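Local coordinates for predicted metal-dependent hydrolase of the TIM-barrel fold (Lactobacillus casei, PDB 2QPX), which binds two zinc ions in a TIM-barrel scaffold and probably works as a hydrolase of the amidohydrolase type, its substrate being unknown, at residues P123-Y128 with E371-V376; R299-A304 with R331-A336; A339-L344 with A354-I359. All coordinates share one frame; numbering follows the deposited sequence. Where two conformers were deposited one is given.

Interaction 1 (P123-Y128 with E371-V376); sequences PVKAIY and ERELRV. With EDO (1,2-ethanediol), chain D.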
loop_
_atom_site.group_PDB
_atom_site.type_symbol
_atom_site.label_atom_id
_atom_site.label_comp_id
_atom_site.label_asym_id
_atom_site.label_seq_id
_atom_site.Cartn_x
_atom_site.Cartn_y
_atom_site.Cartn_z
ATOM N N PRO A 123 -2.688 -29.321 23.429
ATOM C CA PRO A 123 -4.001 -29.579 22.838
ATOM C C PRO A 123 -4.180 -29.025 21.425
ATOM O O PRO A 123 -3.615 -27.979 21.075
ATOM C CB PRO A 123 -4.967 -28.915 23.812
ATOM C CG PRO A 123 -4.141 -27.965 24.606
ATOM C CD PRO A 123 -2.775 -28.561 24.683
ATOM N N VAL A 124 -4.996 -29.733 20.648
ATOM C CA VAL A 124 -5.250 -29.427 19.234
ATOM C C VAL A 124 -6.753 -29.571 19.011
ATOM O O VAL A 124 -7.330 -30.613 19.354
ATOM C CB VAL A 124 -4.479 -30.396 18.292
ATOM C CG1 VAL A 124 -4.794 -30.121 16.805
ATOM C CG2 VAL A 124 -2.961 -30.328 18.580
ATOM N N LYS A 125 -7.390 -28.520 18.499
ATOM C CA LYS A 125 -8.825 -28.527 18.215
ATOM C C LYS A 125 -9.065 -28.171 16.747
ATOM O O LYS A 125 -8.175 -27.652 16.055
ATOM C CB LYS A 125 -9.564 -27.561 19.111
ATOM C CG LYS A 125 -9.190 -27.735 20.601
ATOM C CD LYS A 125 -10.297 -28.014 21.485
ATOM C CE LYS A 125 -9.812 -28.182 22.933
ATOM N NZ LYS A 125 -10.760 -27.500 23.923
ATOM N N ALA A 126 -10.274 -28.459 16.277
ATOM C CA ALA A 126 -10.650 -28.305 14.865
ATOM C C ALA A 126 -11.475 -27.042 14.613
ATOM O O ALA A 126 -12.398 -26.691 15.365
ATOM C CB ALA A 126 -11.491 -29.528 14.419
ATOM N N ILE A 127 -11.186 -26.442 13.471
ATOM C CA ILE A 127 -11.946 -25.344 12.825
ATOM C C ILE A 127 -12.659 -25.923 11.607
ATOM O O ILE A 127 -12.076 -26.679 10.826
ATOM C CB ILE A 127 -11.025 -24.168 12.384
ATOM C CG1 ILE A 127 -10.319 -23.522 13.612
ATOM C CG2 ILE A 127 -11.769 -23.109 11.526
ATOM C CD1 ILE A 127 -11.209 -22.696 14.553
ATOM N N TYR A 128 -13.946 -25.590 11.475
ATOM C CA TYR A 128 -14.839 -26.149 10.448
ATOM C C TYR A 128 -14.758 -25.326 9.185
ATOM O O TYR A 128 -15.216 -24.182 9.142
ATOM C CB TYR A 128 -16.257 -26.085 10.982
ATOM C CG TYR A 128 -17.369 -26.697 10.145
ATOM C CD1 TYR A 128 -17.902 -26.074 9.031
ATOM C CD2 TYR A 128 -17.926 -27.907 10.512
ATOM C CE1 TYR A 128 -18.937 -26.660 8.312
ATOM C CE2 TYR A 128 -18.984 -28.474 9.827
ATOM C CZ TYR A 128 -19.485 -27.845 8.702
ATOM O OH TYR A 128 -20.519 -28.373 7.962
ATOM N N GLU A 371 -10.119 -20.719 27.399
ATOM C CA GLU A 371 -9.462 -20.222 28.627
ATOM C C GLU A 371 -8.804 -21.324 29.429
ATOM O O GLU A 371 -7.674 -21.175 29.915
ATOM C CB GLU A 371 -10.449 -19.461 29.508
ATOM C CG GLU A 371 -11.003 -18.193 28.872
ATOM C CD GLU A 371 -12.346 -18.362 28.150
ATOM O OE1 GLU A 371 -12.724 -19.490 27.753
ATOM O OE2 GLU A 371 -13.045 -17.335 28.015
ATOM N N ARG A 372 -9.484 -22.440 29.554
ATOM C CA ARG A 372 -8.939 -23.549 30.339
ATOM C C ARG A 372 -7.566 -24.068 29.873
ATOM O O ARG A 372 -6.687 -24.394 30.691
ATOM C CB ARG A 372 -9.965 -24.676 30.352
ATOM C CG ARG A 372 -9.567 -25.919 31.080
ATOM C CD ARG A 372 -10.762 -26.870 31.037
ATOM N NE ARG A 372 -11.839 -26.382 31.888
ATOM C CZ ARG A 372 -13.089 -26.832 31.852
ATOM N N GLU A 373 -7.375 -24.128 28.557
ATOM C CA GLU A 373 -6.151 -24.626 27.973
ATOM C C GLU A 373 -4.987 -23.677 28.171
ATOM O O GLU A 373 -3.811 -24.085 28.114
ATOM C CB GLU A 373 -6.390 -24.869 26.459
ATOM C CG GLU A 373 -7.203 -26.132 26.121
ATOM C CD GLU A 373 -8.707 -26.065 26.337
ATOM O OE1 GLU A 373 -9.302 -24.962 26.530
ATOM O OE2 GLU A 373 -9.324 -27.151 26.292
ATOM N N LEU A 374 -5.279 -22.396 28.356
ATOM C CA LEU A 374 -4.242 -21.381 28.505
ATOM C C LEU A 374 -3.884 -21.084 29.971
ATOM O O LEU A 374 -3.075 -20.213 30.264
ATOM C CB LEU A 374 -4.613 -20.111 27.706
ATOM C CG LEU A 374 -4.003 -20.120 26.310
ATOM C CD1 LEU A 374 -2.466 -19.956 26.378
ATOM C CD2 LEU A 374 -4.371 -21.380 25.535
ATOM N N ARG A 375 -4.496 -21.811 30.900
ATOM C CA ARG A 375 -4.125 -21.696 32.307
ATOM C C ARG A 375 -2.688 -22.136 32.545
ATOM O O ARG A 375 -2.253 -23.167 32.035
ATOM C CB ARG A 375 -5.019 -22.585 33.146
ATOM C CG ARG A 375 -6.428 -22.108 33.234
ATOM C CD ARG A 375 -7.217 -23.033 34.140
ATOM N NE ARG A 375 -7.231 -24.384 33.583
ATOM C CZ ARG A 375 -7.654 -25.475 34.211
ATOM N NH1 ARG A 375 -8.110 -25.410 35.453
ATOM N NH2 ARG A 375 -7.607 -26.640 33.582
ATOM N N VAL A 376 -1.981 -21.369 33.363
ATOM C CA VAL A 376 -0.591 -21.670 33.714
ATOM C C VAL A 376 -0.521 -22.807 34.733
ATOM O O VAL A 376 -1.204 -22.786 35.763
ATOM C CB VAL A 376 0.117 -20.433 34.268
ATOM C CG1 VAL A 376 1.392 -20.823 34.999
ATOM C CG2 VAL A 376 0.418 -19.462 33.129
ATOM O OXT VAL A 376 0.218 -23.782 34.530
HETATM C C1 EDO D . -6.976 -33.490 20.323
HETATM O O1 EDO D . -8.275 -32.856 20.311
HETATM C C2 EDO D . -6.441 -33.470 21.743
HETATM O O2 EDO D . -6.153 -32.141 22.197
#
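K125 NZ is the gripped atom here: it forms a salt bridge with E373 OE2 at 2.8 Å and also bonds to the side-chain oxygen of Q370, just before the second segment. NZ meets E373 OE2 from above the carboxylate plane, 62° out of it. A long, flexible lysine suits the place, because its chain, bent at chi2 and again at chi4, can carry the charge from strand 124-127 across to the C-terminal tail. E373 comes from the opposite direction, bent at chi2 (77°). Its aliphatic part is used too, with E373 CG resting 3.9 Å from P123 CG. Within the tail, R375 NE bonds R372 O in the carbonyl plane at 2.9 Å, tying the residues around E373 into a compact turn. V124 takes no part in the contact; its N and O bond a 1,2-ethanediol, probably from the crystallisation liquor, with V124 O 2.6 Å from O1 of the diol. The tail after helix 349-367 is thus joined to this strand of the barrel by one salt bridge and a single carbon contact, and because the touching residues are all partly exposed, water probably weakens the attraction.

Interaction 2 (R299-A304 with R331-A336); sequences RVFNEA and RQFKQA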
loop_
_atom_site.group_PDB
_atom_site.type_symbol
_atom_site.label_atom_id
_atom_site.label_comp_id
_atom_site.label_asym_id
_atom_site.label_seq_id
_atom_site.Cartn_x
_atom_site.Cartn_y
_atom_site.Cartn_z
ATOM N N ARG A 299 7.970 -4.799 10.067
ATOM C CA ARG A 299 7.342 -3.629 9.432
ATOM C C ARG A 299 5.872 -3.858 9.154
ATOM O O ARG A 299 5.053 -2.954 9.355
ATOM C CB ARG A 299 8.082 -3.163 8.190
ATOM C CG ARG A 299 7.852 -3.872 6.923
ATOM C CD ARG A 299 8.646 -3.198 5.741
ATOM N NE ARG A 299 10.066 -3.322 6.032
ATOM C CZ ARG A 299 10.831 -4.339 5.685
ATOM N NH1 ARG A 299 10.376 -5.337 4.919
ATOM N NH2 ARG A 299 12.102 -4.328 6.079
ATOM N N VAL A 300 5.508 -5.079 8.756
ATOM C CA VAL A 300 4.092 -5.437 8.580
ATOM C C VAL A 300 3.315 -5.383 9.881
ATOM O O VAL A 300 2.215 -4.816 9.924
ATOM C CB VAL A 300 3.909 -6.784 7.826
ATOM C CG1 VAL A 300 2.445 -7.227 7.837
ATOM C CG2 VAL A 300 4.423 -6.611 6.373
ATOM N N PHE A 301 3.889 -5.882 10.982
ATOM C CA PHE A 301 3.239 -5.744 12.261
ATOM C C PHE A 301 3.011 -4.272 12.590
ATOM O O PHE A 301 1.910 -3.853 12.997
ATOM C CB PHE A 301 4.044 -6.431 13.370
ATOM C CG PHE A 301 3.383 -6.338 14.698
ATOM C CD1 PHE A 301 2.431 -7.281 15.073
ATOM C CD2 PHE A 301 3.634 -5.281 15.539
ATOM C CE1 PHE A 301 1.755 -7.144 16.278
ATOM C CE2 PHE A 301 2.948 -5.139 16.727
ATOM C CZ PHE A 301 2.031 -6.057 17.102
ATOM N N ASN A 302 4.065 -3.465 12.444
ATOM C CA ASN A 302 3.948 -2.072 12.783
ATOM C C ASN A 302 2.861 -1.385 11.962
ATOM O O ASN A 302 2.072 -0.602 12.483
ATOM C CB ASN A 302 5.267 -1.347 12.540
ATOM C CG ASN A 302 6.383 -1.775 13.469
ATOM O OD1 ASN A 302 6.143 -2.349 14.536
ATOM N ND2 ASN A 302 7.637 -1.472 13.062
ATOM N N GLU A 303 2.851 -1.648 10.672
ATOM C CA GLU A 303 1.863 -1.042 9.777
ATOM C C GLU A 303 0.438 -1.482 10.158
ATOM O O GLU A 303 -0.485 -0.667 10.191
ATOM C CB GLU A 303 2.144 -1.403 8.313
ATOM C CG GLU A 303 3.379 -0.754 7.707
ATOM C CD GLU A 303 3.809 -1.389 6.384
ATOM O OE1 GLU A 303 2.956 -1.989 5.686
ATOM O OE2 GLU A 303 5.029 -1.302 6.046
ATOM N N ALA A 304 0.317 -2.763 10.497
ATOM C CA ALA A 304 -0.952 -3.393 10.868
ATOM C C ALA A 304 -1.623 -2.756 12.082
ATOM O O ALA A 304 -2.844 -2.734 12.165
ATOM C CB ALA A 304 -0.740 -4.914 11.106
ATOM N N ARG A 331 8.929 -17.189 15.913
ATOM C CA ARG A 331 10.151 -16.414 16.098
ATOM C C ARG A 331 10.013 -15.025 15.495
ATOM O O ARG A 331 10.352 -14.026 16.157
ATOM C CB ARG A 331 11.371 -17.109 15.510
ATOM C CG ARG A 331 12.627 -16.285 15.789
ATOM C CD ARG A 331 13.877 -17.093 15.595
ATOM N NE ARG A 331 14.068 -18.034 16.689
ATOM C CZ ARG A 331 14.928 -19.050 16.664
ATOM N NH1 ARG A 331 15.684 -19.266 15.598
ATOM N NH2 ARG A 331 15.025 -19.844 17.712
ATOM N N GLN A 332 9.495 -14.947 14.272
ATOM C CA GLN A 332 9.416 -13.639 13.614
ATOM C C GLN A 332 8.367 -12.755 14.277
ATOM O O GLN A 332 8.542 -11.536 14.391
ATOM C CB GLN A 332 9.123 -13.765 12.117
ATOM C CG GLN A 332 10.186 -14.547 11.354
ATOM C CD GLN A 332 11.601 -14.071 11.581
ATOM O OE1 GLN A 332 12.294 -14.616 12.431
ATOM N NE2 GLN A 332 12.011 -12.988 10.888
ATOM N N PHE A 333 7.251 -13.334 14.688
ATOM C CA PHE A 333 6.213 -12.577 15.366
ATOM C C PHE A 333 6.685 -12.077 16.745
ATOM O O PHE A 333 6.489 -10.916 17.093
ATOM C CB PHE A 333 4.943 -13.410 15.473
ATOM C CG PHE A 333 3.712 -12.616 15.849
ATOM C CD1 PHE A 333 2.998 -11.908 14.878
ATOM C CD2 PHE A 333 3.268 -12.570 17.136
ATOM C CE1 PHE A 333 1.874 -11.202 15.197
ATOM C CE2 PHE A 333 2.118 -11.852 17.477
ATOM C CZ PHE A 333 1.419 -11.188 16.517
ATOM N N LYS A 334 7.318 -12.948 17.522
ATOM C CA LYS A 334 7.815 -12.540 18.831
ATOM C C LYS A 334 8.878 -11.444 18.681
ATOM O O LYS A 334 8.873 -10.458 19.442
ATOM C CB LYS A 334 8.316 -13.733 19.630
ATOM C CG LYS A 334 7.185 -14.524 20.262
ATOM C CD LYS A 334 7.683 -15.599 21.228
ATOM C CE LYS A 334 6.539 -16.053 22.122
ATOM N NZ LYS A 334 6.964 -16.897 23.311
ATOM N N GLN A 335 9.761 -11.549 17.680
ATOM C CA GLN A 335 10.727 -10.474 17.394
ATOM C C GLN A 335 10.022 -9.159 17.056
ATOM O O GLN A 335 10.434 -8.062 17.514
ATOM C CB GLN A 335 11.670 -10.885 16.270
ATOM C CG GLN A 335 12.657 -9.816 15.888
ATOM C CD GLN A 335 13.595 -10.260 14.789
ATOM O OE1 GLN A 335 14.824 -10.442 15.000
ATOM N NE2 GLN A 335 13.043 -10.442 13.616
ATOM N N ALA A 336 8.951 -9.243 16.263
ATOM C CA ALA A 336 8.185 -8.042 15.905
ATOM C C ALA A 336 7.605 -7.379 17.140
ATOM O O ALA A 336 7.557 -6.139 17.224
ATOM C CB ALA A 336 7.087 -8.385 14.893
HETATM O O HOH W 1 7.988 -4.529 14.971
#
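The rings of F301 and F333 meet as an offset edge-to-face pair, with the edge of F301 directed at the face of F333, the planes at 87° and the centroids 5.7 Å apart. The pair joins helix 297-304 to helix 323-342, two members of the helical layer that surrounds the strands of the TIM barrel. The closest atoms of the two rings are F301 CD1 and F333 CE1, 4.0 Å apart, with F301 CE1 and F333 CZ next. The CB of F301 already points at the other helix, and with CG anti to the backbone N (chi1 -179°) the ring is carried on to F333. Flat, apolar rings suit this buried seam, since they fill it without polar atoms that would need partners. One turn after F333, the small methyl of A336 allows close approach: its CB is 3.9 Å from F301 CB, and the CA atoms of these two residues are 6.6 Å apart. I359, from helix 349-367, packs on both phenylalanines, while H340 meets F301 edge to face. Helix 297-304 also meets other copies of the protein: R299 and E303 form salt bridges with E306 and R270 of the second subunit. At the border of the apolar patch the polar groups are linked through solvent. N302 OD1, which lies in the plane of the F301 ring at its edge, is 2.9 Å from a bridging water, and that same water is 2.8 Å from A336 O.

Interaction 3 (A339-L344 with A354-I359); sequences AHFNQL and AWINAI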
loop_
_atom_site.group_PDB
_atom_site.type_symbol
_atom_site.label_atom_id
_atom_site.label_comp_id
_atom_site.label_asym_id
_atom_site.label_seq_id
_atom_site.Cartn_x
_atom_site.Cartn_y
_atom_site.Cartn_z
ATOM N N ALA A 339 10.355 -5.470 19.074
ATOM C CA ALA A 339 10.797 -4.295 18.347
ATOM C C ALA A 339 9.731 -3.210 18.412
ATOM O O ALA A 339 10.043 -2.049 18.522
ATOM C CB ALA A 339 11.120 -4.638 16.890
ATOM N N HIS A 340 8.464 -3.602 18.383
ATOM C CA HIS A 340 7.378 -2.636 18.398
ATOM C C HIS A 340 7.195 -2.022 19.779
ATOM O O HIS A 340 7.076 -0.793 19.935
ATOM C CB HIS A 340 6.064 -3.305 17.989
ATOM C CG HIS A 340 4.908 -2.347 17.921
ATOM N ND1 HIS A 340 4.711 -1.491 16.854
ATOM C CD2 HIS A 340 3.930 -2.067 18.818
ATOM C CE1 HIS A 340 3.625 -0.770 17.080
ATOM N NE2 HIS A 340 3.126 -1.099 18.259
ATOM N N PHE A 341 7.088 -2.872 20.771
ATOM C CA PHE A 341 6.733 -2.409 22.092
ATOM C C PHE A 341 7.888 -1.811 22.888
ATOM O O PHE A 341 7.630 -0.968 23.767
ATOM C CB PHE A 341 6.057 -3.496 22.904
ATOM C CG PHE A 341 4.659 -3.794 22.438
ATOM C CD1 PHE A 341 3.638 -2.890 22.646
ATOM C CD2 PHE A 341 4.386 -4.947 21.728
ATOM C CE1 PHE A 341 2.351 -3.156 22.170
ATOM C CE2 PHE A 341 3.124 -5.222 21.267
ATOM C CZ PHE A 341 2.103 -4.333 21.485
ATOM N N ASN A 342 9.122 -2.174 22.595
ATOM C CA ASN A 342 10.237 -1.626 23.406
ATOM C C ASN A 342 10.214 -0.110 23.402
ATOM O O ASN A 342 10.355 0.480 24.449
ATOM C CB ASN A 342 11.597 -2.102 22.912
ATOM C CG ASN A 342 12.026 -3.423 23.527
ATOM O OD1 ASN A 342 11.331 -3.992 24.358
ATOM N ND2 ASN A 342 13.207 -3.919 23.115
ATOM N N GLN A 343 10.012 0.522 22.245
ATOM C CA GLN A 343 10.111 1.985 22.183
ATOM C C GLN A 343 8.755 2.678 22.018
ATOM O O GLN A 343 8.694 3.875 21.738
ATOM C CB GLN A 343 11.030 2.402 21.029
ATOM N N LEU A 344 7.679 1.932 22.162
ATOM C CA LEU A 344 6.346 2.505 21.962
ATOM C C LEU A 344 6.116 3.586 23.022
ATOM O O LEU A 344 6.312 3.296 24.212
ATOM C CB LEU A 344 5.286 1.447 22.106
ATOM C CG LEU A 344 3.913 1.774 21.531
ATOM C CD1 LEU A 344 3.944 1.900 19.997
ATOM C CD2 LEU A 344 2.962 0.726 22.027
ATOM N N ALA A 354 0.413 -6.286 29.004
ATOM C CA ALA A 354 -1.027 -6.612 28.862
ATOM C C ALA A 354 -1.392 -6.785 27.382
ATOM O O ALA A 354 -2.047 -7.751 27.014
ATOM C CB ALA A 354 -1.905 -5.525 29.492
ATOM N N TRP A 355 -0.888 -5.887 26.540
ATOM C CA TRP A 355 -1.161 -5.963 25.107
ATOM C C TRP A 355 -0.475 -7.155 24.451
ATOM O O TRP A 355 -1.088 -7.878 23.622
ATOM C CB TRP A 355 -0.788 -4.647 24.453
ATOM C CG TRP A 355 -1.795 -3.534 24.678
ATOM C CD1 TRP A 355 -3.114 -3.673 24.971
ATOM C CD2 TRP A 355 -1.562 -2.144 24.510
ATOM N NE1 TRP A 355 -3.728 -2.436 24.999
ATOM C CE2 TRP A 355 -2.805 -1.482 24.694
ATOM C CE3 TRP A 355 -0.438 -1.386 24.182
ATOM C CZ2 TRP A 355 -2.933 -0.107 24.625
ATOM C CZ3 TRP A 355 -0.578 0.007 24.113
ATOM C CH2 TRP A 355 -1.822 0.610 24.302
ATOM N N ILE A 356 0.780 -7.417 24.838
ATOM C CA ILE A 356 1.498 -8.596 24.323
ATOM C C ILE A 356 0.744 -9.899 24.697
ATOM O O ILE A 356 0.554 -10.793 23.851
ATOM C CB ILE A 356 2.993 -8.569 24.813
ATOM C CG1 ILE A 356 3.765 -7.483 24.078
ATOM C CG2 ILE A 356 3.629 -9.991 24.685
ATOM C CD1 ILE A 356 5.108 -7.056 24.754
ATOM N N ASN A 357 0.300 -10.008 25.946
ATOM C CA ASN A 357 -0.466 -11.145 26.368
ATOM C C ASN A 357 -1.777 -11.307 25.533
ATOM O O ASN A 357 -2.137 -12.413 25.149
ATOM C CB ASN A 357 -0.797 -11.077 27.860
ATOM C CG ASN A 357 0.323 -11.568 28.746
ATOM O OD1 ASN A 357 1.000 -12.536 28.425
ATOM N ND2 ASN A 357 0.470 -10.927 29.920
ATOM N N ALA A 358 -2.475 -10.195 25.307
ATOM C CA ALA A 358 -3.708 -10.171 24.521
ATOM C C ALA A 358 -3.446 -10.788 23.152
ATOM O O ALA A 358 -4.141 -11.702 22.697
ATOM C CB ALA A 358 -4.204 -8.711 24.409
ATOM N N ILE A 359 -2.413 -10.272 22.497
ATOM C CA ILE A 359 -2.125 -10.645 21.118
ATOM C C ILE A 359 -1.701 -12.124 20.988
ATOM O O ILE A 359 -2.156 -12.840 20.090
ATOM C CB ILE A 359 -1.051 -9.733 20.543
ATOM C CG1 ILE A 359 -1.524 -8.260 20.516
ATOM C CG2 ILE A 359 -0.613 -10.175 19.146
ATOM C CD1 ILE A 359 -0.411 -7.204 20.250
#
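W355 is the first residue of 354-359 to meet 339-344, and it reaches both F341 and L344. Its CE3 lies 3.9 Å from F341 CE1, the two side chains crossing at about a right angle. Farther along the indole, L344 CD2 sits near the ring plane at its edge, 4.2 Å from W355 CZ3. A broad aromatic suits this position because it is covered from several sides: Y310 stacks on the indole, and H57 of the third subunit meets it edge to face.

I356 follows and slides past F341 in the opposite direction. With CG1 beside the backbone N (chi1 -72°) and CD1 extended beyond it, the branch runs obliquely along the phenyl ring, I356 CG1 coming within 3.5 Å of F341 CD2 and CD1 within 3.8 Å of the same F341 CD2. The other side of that ring is taken by H340, whose CD2 stands 3.7 Å above the plane of F341, over its centre. F341 is thus held between an imidazole and an aliphatic branch.

One turn on from W355, I359 closes the row, its CD1 lying at the edge of the phenyl ring, near its plane, 4.0 Å from F341 CZ. Replacing F341 with an alanine would probably open a gap among W355, I356 and I359 and deprive the H340 imidazole of the ring it covers.

K352 NZ also bonds F341 O, a polar tie beside the apolar seam. The whole is an alpha-alpha hairpin: helices 323-342 and 349-367, consecutive in the chain and running in roughly opposite directions, pack through an apolar seam in the helical layer around the TIM barrel.

In the fold
Interactions 2 and 3 are buried and apolar and share helix 323-342: the first joins it to helix 297-304, the second to helix 349-367. Their centres are 10 Å apart and they touch directly, through I359 and a probable hydrogen bond from H340 ND1 to N302 OD1, so the three helices form one continuous packed layer that also touches the third subunit. Interaction 1 stands apart, its centre 23 Å or more from the others. It lies at the surface, where a strand and the C-terminal tail are held mainly by a salt bridge, in contrast to the rings and branched aliphatic chains of the other two.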